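Local coordinates for protein N-acyl-D-glutamate deacylase (Bordetella bronchiseptica, PDB 3GIP) that probably hydrolyses N-acyl-D-glutamate to D-glutamate and a carboxylate, using a zinc-dependent active site of the amidohydrolase superfamily, at residues G61-F73 / W81-C95. Sequence-based numbering, arbitrary orientation.
Sequences GFIDVHGHDDLMF and WKTSQGITTVVVGNC. With ZN (zinc ion), chain F.
Phe62-Asp64 and Ile87-Val92 run side by side as parallel strands, their axes 4.6 Å apart at closest and 19° from alignment, with a beta bulge between the Phe62-Ile87 and Ile63-Thr89 bridges. Beyond the bulge, Asp64 N bonds to Thr89 O and Val91 N to Asp64 O, and one further backbone bond, Gly67 N to Val91 O, follows past the first strand. On the face that bears Asp64 and Val90, a buried ammonium joins two carboxylates: Lys82 NZ lies 2.7 Å from Asp64 OD2, on its anti side, and 2.8 Å from Asp69 OD2, on its syn side, tilted somewhat out of both carboxylate planes. Asp64 CG stands anti to the backbone N (chi1 -174°), which carries the carboxylate across the lysine chain at about a right angle; Ser364 also bonds to OD2, while OD1 closes an Asx turn with His66 N. Asp69 OD1 accepts from Trp81 NE1 at 2.9 Å; the donor points to it within the indole plane but arrives from above the carboxylate plane. Together these bonds tie the end of the first strand and the loop after it to the helix before the second. Toward the metal, the Asn94 amide stacks on the His66 ring, the planes 22° apart, with CB over the ring face. Asn94 ND2 donates almost straight to a lone pair of Gly67 O at 3.0 Å, helping to set the amide's rotation, with a water between Asn94 OD1 and Val65 O holding its other end. Cys95 SG, 3.2 Å from His66 NE2 at the ring edge, binds zinc at 2.2 Å, and His218 and His248 are further ligands. The contact thus joins neighbouring strands of the TIM-like barrel of the amidohydrolases: strand 139-145 pairs beyond 87-92, helix 376-391 packs on Phe62 and Ile87, and helix 406-412 on Ile63 and Val91.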
loop_
_atom_site.group_PDB
_atom_site.type_symbol
_atom_site.label_atom_id
_atom_site.label_comp_id
_atom_site.label_asym_id
_atom_site.label_seq_id
_atom_site.Cartn_x
_atom_site.Cartn_y
_atom_site.Cartn_z
ATOM N N GLY A 61 0.624 15.257 2.442
ATOM C CA GLY A 61 1.348 14.254 1.679
ATOM C C GLY A 61 0.476 13.018 1.537
ATOM O O GLY A 61 -0.310 12.704 2.436
ATOM N N PHE A 62 0.601 12.306 0.422
ATOM C CA PHE A 62 -0.225 11.121 0.224
ATOM C C PHE A 62 0.235 9.928 1.050
ATOM O O PHE A 62 1.433 9.710 1.250
ATOM C CB PHE A 62 -0.274 10.744 -1.260
ATOM C CG PHE A 62 -0.670 11.883 -2.160
ATOM C CD1 PHE A 62 -1.624 12.813 -1.750
ATOM C CD2 PHE A 62 -0.091 12.027 -3.419
ATOM C CE1 PHE A 62 -1.994 13.868 -2.581
ATOM C CE2 PHE A 62 -0.455 13.078 -4.256
ATOM C CZ PHE A 62 -1.407 13.999 -3.837
ATOM N N ILE A 63 -0.739 9.166 1.532
ATOM C CA ILE A 63 -0.476 7.993 2.349
ATOM C C ILE A 63 -0.770 6.726 1.551
ATOM O O ILE A 63 -1.923 6.428 1.234
ATOM C CB ILE A 63 -1.339 8.027 3.637
ATOM C CG1 ILE A 63 -1.006 9.289 4.437
ATOM C CG2 ILE A 63 -1.085 6.781 4.475
ATOM C CD1 ILE A 63 -1.769 9.422 5.742
ATOM N N ASP A 64 0.292 5.994 1.217
ATOM C CA ASP A 64 0.179 4.755 0.458
ATOM C C ASP A 64 -0.129 3.638 1.439
ATOM O O ASP A 64 0.767 3.120 2.105
ATOM C CB ASP A 64 1.497 4.473 -0.266
ATOM C CG ASP A 64 1.412 3.282 -1.195
ATOM O OD1 ASP A 64 0.335 2.649 -1.273
ATOM O OD2 ASP A 64 2.430 2.980 -1.851
ATOM N N VAL A 65 -1.401 3.266 1.518
ATOM C CA VAL A 65 -1.831 2.240 2.449
ATOM C C VAL A 65 -1.491 0.812 2.043
ATOM O O VAL A 65 -1.682 -0.108 2.834
ATOM C CB VAL A 65 -3.354 2.343 2.720
ATOM C CG1 VAL A 65 -3.690 3.753 3.200
ATOM C CG2 VAL A 65 -4.147 1.996 1.459
ATOM N N HIS A 66 -0.990 0.614 0.826
ATOM C CA HIS A 66 -0.644 -0.738 0.409
ATOM C C HIS A 66 0.747 -0.855 -0.186
ATOM O O HIS A 66 0.917 -0.994 -1.404
ATOM C CB HIS A 66 -1.653 -1.298 -0.594
ATOM C CG HIS A 66 -1.630 -2.793 -0.671
ATOM N ND1 HIS A 66 -2.497 -3.588 0.046
ATOM C CD2 HIS A 66 -0.784 -3.638 -1.307
ATOM C CE1 HIS A 66 -2.184 -4.859 -0.141
ATOM N NE2 HIS A 66 -1.148 -4.916 -0.957
ATOM N N GLY A 67 1.747 -0.809 0.682
ATOM C CA GLY A 67 3.109 -0.928 0.212
ATOM C C GLY A 67 3.712 -2.271 0.574
ATOM O O GLY A 67 3.220 -2.968 1.462
ATOM N N HIS A 68 4.759 -2.642 -0.154
ATOM C CA HIS A 68 5.497 -3.881 0.093
ATOM C C HIS A 68 6.962 -3.479 0.200
ATOM O O HIS A 68 7.859 -4.276 -0.070
ATOM C CB HIS A 68 5.334 -4.866 -1.067
ATOM C CG HIS A 68 4.026 -5.589 -1.072
ATOM N ND1 HIS A 68 3.616 -6.400 -0.034
ATOM C CD2 HIS A 68 3.039 -5.635 -1.998
ATOM C CE1 HIS A 68 2.433 -6.915 -0.322
ATOM N NE2 HIS A 68 2.061 -6.467 -1.508
ATOM N N ASP A 69 7.190 -2.233 0.599
ATOM C CA ASP A 69 8.535 -1.675 0.704
ATOM C C ASP A 69 9.241 -1.993 2.023
ATOM O O ASP A 69 10.238 -1.357 2.364
ATOM C CB ASP A 69 8.450 -0.161 0.522
ATOM C CG ASP A 69 7.470 0.232 -0.567
ATOM O OD1 ASP A 69 7.876 0.301 -1.748
ATOM O OD2 ASP A 69 6.283 0.450 -0.237
ATOM N N ASP A 70 8.731 -2.991 2.734
ATOM C CA ASP A 70 9.274 -3.406 4.027
ATOM C C ASP A 70 10.790 -3.347 4.169
ATOM O O ASP A 70 11.312 -2.765 5.124
ATOM C CB ASP A 70 8.835 -4.837 4.344
ATOM C CG ASP A 70 7.338 -4.982 4.431
ATOM O OD1 ASP A 70 6.844 -5.337 5.524
ATOM O OD2 ASP A 70 6.659 -4.743 3.409
ATOM N N LEU A 71 11.491 -3.958 3.221
ATOM C CA LEU A 71 12.949 -4.023 3.277
ATOM C C LEU A 71 13.690 -3.003 2.424
ATOM O O LEU A 71 14.918 -3.022 2.366
ATOM C CB LEU A 71 13.406 -5.424 2.871
ATOM C CG LEU A 71 12.622 -6.591 3.471
ATOM C CD1 LEU A 71 13.078 -7.886 2.817
ATOM C CD2 LEU A 71 12.811 -6.634 4.978
ATOM N N MET A 72 12.959 -2.110 1.769
ATOM C CA MET A 72 13.587 -1.118 0.906
ATOM C C MET A 72 14.272 0.025 1.638
ATOM O O MET A 72 15.128 0.700 1.075
ATOM C CB MET A 72 12.553 -0.549 -0.068
ATOM C CG MET A 72 11.964 -1.595 -0.996
ATOM S SD MET A 72 13.230 -2.434 -1.967
ATOM C CE MET A 72 13.400 -3.946 -1.068
ATOM N N PHE A 73 13.895 0.251 2.889
ATOM C CA PHE A 73 14.490 1.333 3.656
ATOM C C PHE A 73 15.968 1.047 3.914
ATOM O O PHE A 73 16.739 1.947 4.237
ATOM C CB PHE A 73 13.697 1.519 4.950
ATOM C CG PHE A 73 12.214 1.656 4.714
ATOM C CD1 PHE A 73 11.710 2.747 4.009
ATOM C CD2 PHE A 73 11.335 0.661 5.124
ATOM C CE1 PHE A 73 10.349 2.838 3.710
ATOM C CE2 PHE A 73 9.969 0.739 4.831
ATOM C CZ PHE A 73 9.477 1.830 4.121
ATOM N N TRP A 81 10.472 6.218 -5.917
ATOM C CA TRP A 81 9.228 5.795 -6.549
ATOM C C TRP A 81 8.027 6.274 -5.741
ATOM O O TRP A 81 6.918 6.362 -6.267
ATOM C CB TRP A 81 9.191 4.267 -6.724
ATOM C CG TRP A 81 9.377 3.451 -5.469
ATOM C CD1 TRP A 81 8.398 2.882 -4.704
ATOM C CD2 TRP A 81 10.623 3.087 -4.862
ATOM N NE1 TRP A 81 8.958 2.182 -3.659
ATOM C CE2 TRP A 81 10.322 2.294 -3.733
ATOM C CE3 TRP A 81 11.964 3.356 -5.164
ATOM C CZ2 TRP A 81 11.316 1.766 -2.902
ATOM C CZ3 TRP A 81 12.955 2.829 -4.334
ATOM C CH2 TRP A 81 12.620 2.044 -3.219
ATOM N N LYS A 82 8.256 6.596 -4.469
ATOM C CA LYS A 82 7.195 7.090 -3.593
ATOM C C LYS A 82 7.140 8.613 -3.621
ATOM O O LYS A 82 6.101 9.207 -3.903
ATOM C CB LYS A 82 7.432 6.662 -2.140
ATOM C CG LYS A 82 7.481 5.169 -1.885
ATOM C CD LYS A 82 6.153 4.485 -2.145
ATOM C CE LYS A 82 6.174 3.098 -1.524
ATOM N NZ LYS A 82 5.029 2.239 -1.918
ATOM N N THR A 83 8.269 9.247 -3.323
ATOM C CA THR A 83 8.315 10.699 -3.277
ATOM C C THR A 83 7.946 11.382 -4.589
ATOM O O THR A 83 7.287 12.425 -4.583
ATOM C CB THR A 83 9.707 11.196 -2.832
ATOM O OG1 THR A 83 10.677 10.852 -3.824
ATOM C CG2 THR A 83 10.101 10.558 -1.505
ATOM N N SER A 84 8.357 10.795 -5.710
ATOM C CA SER A 84 8.075 11.379 -7.016
ATOM C C SER A 84 6.594 11.387 -7.383
ATOM O O SER A 84 6.203 12.052 -8.342
ATOM C CB SER A 84 8.882 10.671 -8.108
ATOM O OG SER A 84 8.461 9.332 -8.284
ATOM N N GLN A 85 5.775 10.647 -6.640
ATOM C CA GLN A 85 4.341 10.657 -6.903
ATOM C C GLN A 85 3.569 11.266 -5.730
ATOM O O GLN A 85 2.350 11.104 -5.614
ATOM C CB GLN A 85 3.817 9.252 -7.245
ATOM C CG GLN A 85 4.002 8.177 -6.196
ATOM C CD GLN A 85 3.372 6.860 -6.620
ATOM O OE1 GLN A 85 2.161 6.781 -6.844
ATOM N NE2 GLN A 85 4.191 5.820 -6.736
ATOM N N GLY A 86 4.301 11.973 -4.868
ATOM C CA GLY A 86 3.701 12.663 -3.735
ATOM C C GLY A 86 3.438 11.923 -2.438
ATOM O O GLY A 86 2.776 12.466 -1.556
ATOM N N ILE A 87 3.966 10.711 -2.302
ATOM C CA ILE A 87 3.752 9.899 -1.106
ATOM C C ILE A 87 4.712 10.263 0.025
ATOM O O ILE A 87 5.925 10.312 -0.181
ATOM C CB ILE A 87 3.909 8.405 -1.453
ATOM C CG1 ILE A 87 2.839 8.006 -2.471
ATOM C CG2 ILE A 87 3.799 7.548 -0.203
ATOM C CD1 ILE A 87 3.088 6.660 -3.124
ATOM N N THR A 88 4.162 10.509 1.214
ATOM C CA THR A 88 4.964 10.875 2.385
ATOM C C THR A 88 4.902 9.838 3.509
ATOM O O THR A 88 5.670 9.912 4.473
ATOM C CB THR A 88 4.517 12.230 2.963
ATOM O OG1 THR A 88 3.115 12.186 3.252
ATOM C CG2 THR A 88 4.792 13.348 1.975
ATOM N N THR A 89 3.980 8.890 3.395
ATOM C CA THR A 89 3.827 7.826 4.386
ATOM C C THR A 89 3.428 6.546 3.666
ATOM O O THR A 89 2.643 6.584 2.720
ATOM C CB THR A 89 2.716 8.146 5.424
ATOM O OG1 THR A 89 3.091 9.290 6.199
ATOM C CG2 THR A 89 2.492 6.959 6.362
ATOM N N VAL A 90 3.976 5.418 4.102
ATOM C CA VAL A 90 3.615 4.145 3.502
ATOM C C VAL A 90 3.335 3.122 4.586
ATOM O O VAL A 90 4.001 3.100 5.622
ATOM C CB VAL A 90 4.725 3.585 2.579
ATOM C CG1 VAL A 90 5.999 3.316 3.372
ATOM C CG2 VAL A 90 4.232 2.302 1.913
ATOM N N VAL A 91 2.320 2.300 4.353
ATOM C CA VAL A 91 1.968 1.236 5.278
ATOM C C VAL A 91 2.514 -0.034 4.630
ATOM O O VAL A 91 2.070 -0.432 3.549
ATOM C CB VAL A 91 0.439 1.115 5.456
ATOM C CG1 VAL A 91 0.117 -0.012 6.434
ATOM C CG2 VAL A 91 -0.131 2.436 5.961
ATOM N N VAL A 92 3.495 -0.655 5.278
ATOM C CA VAL A 92 4.104 -1.873 4.750
ATOM C C VAL A 92 3.620 -3.117 5.494
ATOM O O VAL A 92 2.844 -3.013 6.448
ATOM C CB VAL A 92 5.649 -1.806 4.846
ATOM C CG1 VAL A 92 6.166 -0.573 4.111
ATOM C CG2 VAL A 92 6.083 -1.768 6.310
ATOM N N GLY A 93 4.074 -4.287 5.048
ATOM C CA GLY A 93 3.693 -5.537 5.688
ATOM C C GLY A 93 2.341 -6.065 5.259
ATOM O O GLY A 93 1.621 -6.679 6.048
ATOM N N ASN A 94 2.007 -5.851 3.992
ATOM C CA ASN A 94 0.722 -6.279 3.457
ATOM C C ASN A 94 0.679 -7.684 2.873
ATOM O O ASN A 94 1.712 -8.310 2.626
ATOM C CB ASN A 94 0.273 -5.282 2.388
ATOM C CG ASN A 94 -0.235 -3.994 2.982
ATOM O OD1 ASN A 94 -1.344 -3.944 3.506
ATOM N ND2 ASN A 94 0.576 -2.944 2.917
ATOM N N CYS A 95 -0.544 -8.164 2.667
ATOM C CA CYS A 95 -0.815 -9.466 2.072
ATOM C C CYS A 95 -0.203 -10.650 2.797
ATOM O O CYS A 95 0.121 -11.662 2.179
ATOM C CB CYS A 95 -0.357 -9.465 0.615
ATOM S SG CYS A 95 -1.008 -8.031 -0.300
HETATM ZN ZN ZN F . -1.955 -8.735 -2.184
HETATM O O HOH W 1 -3.177 -2.010 4.163
HETATM O O HOH W 2 5.174 -0.938 -2.517
HETATM O O HOH W 3 4.563 -6.302 2.559
#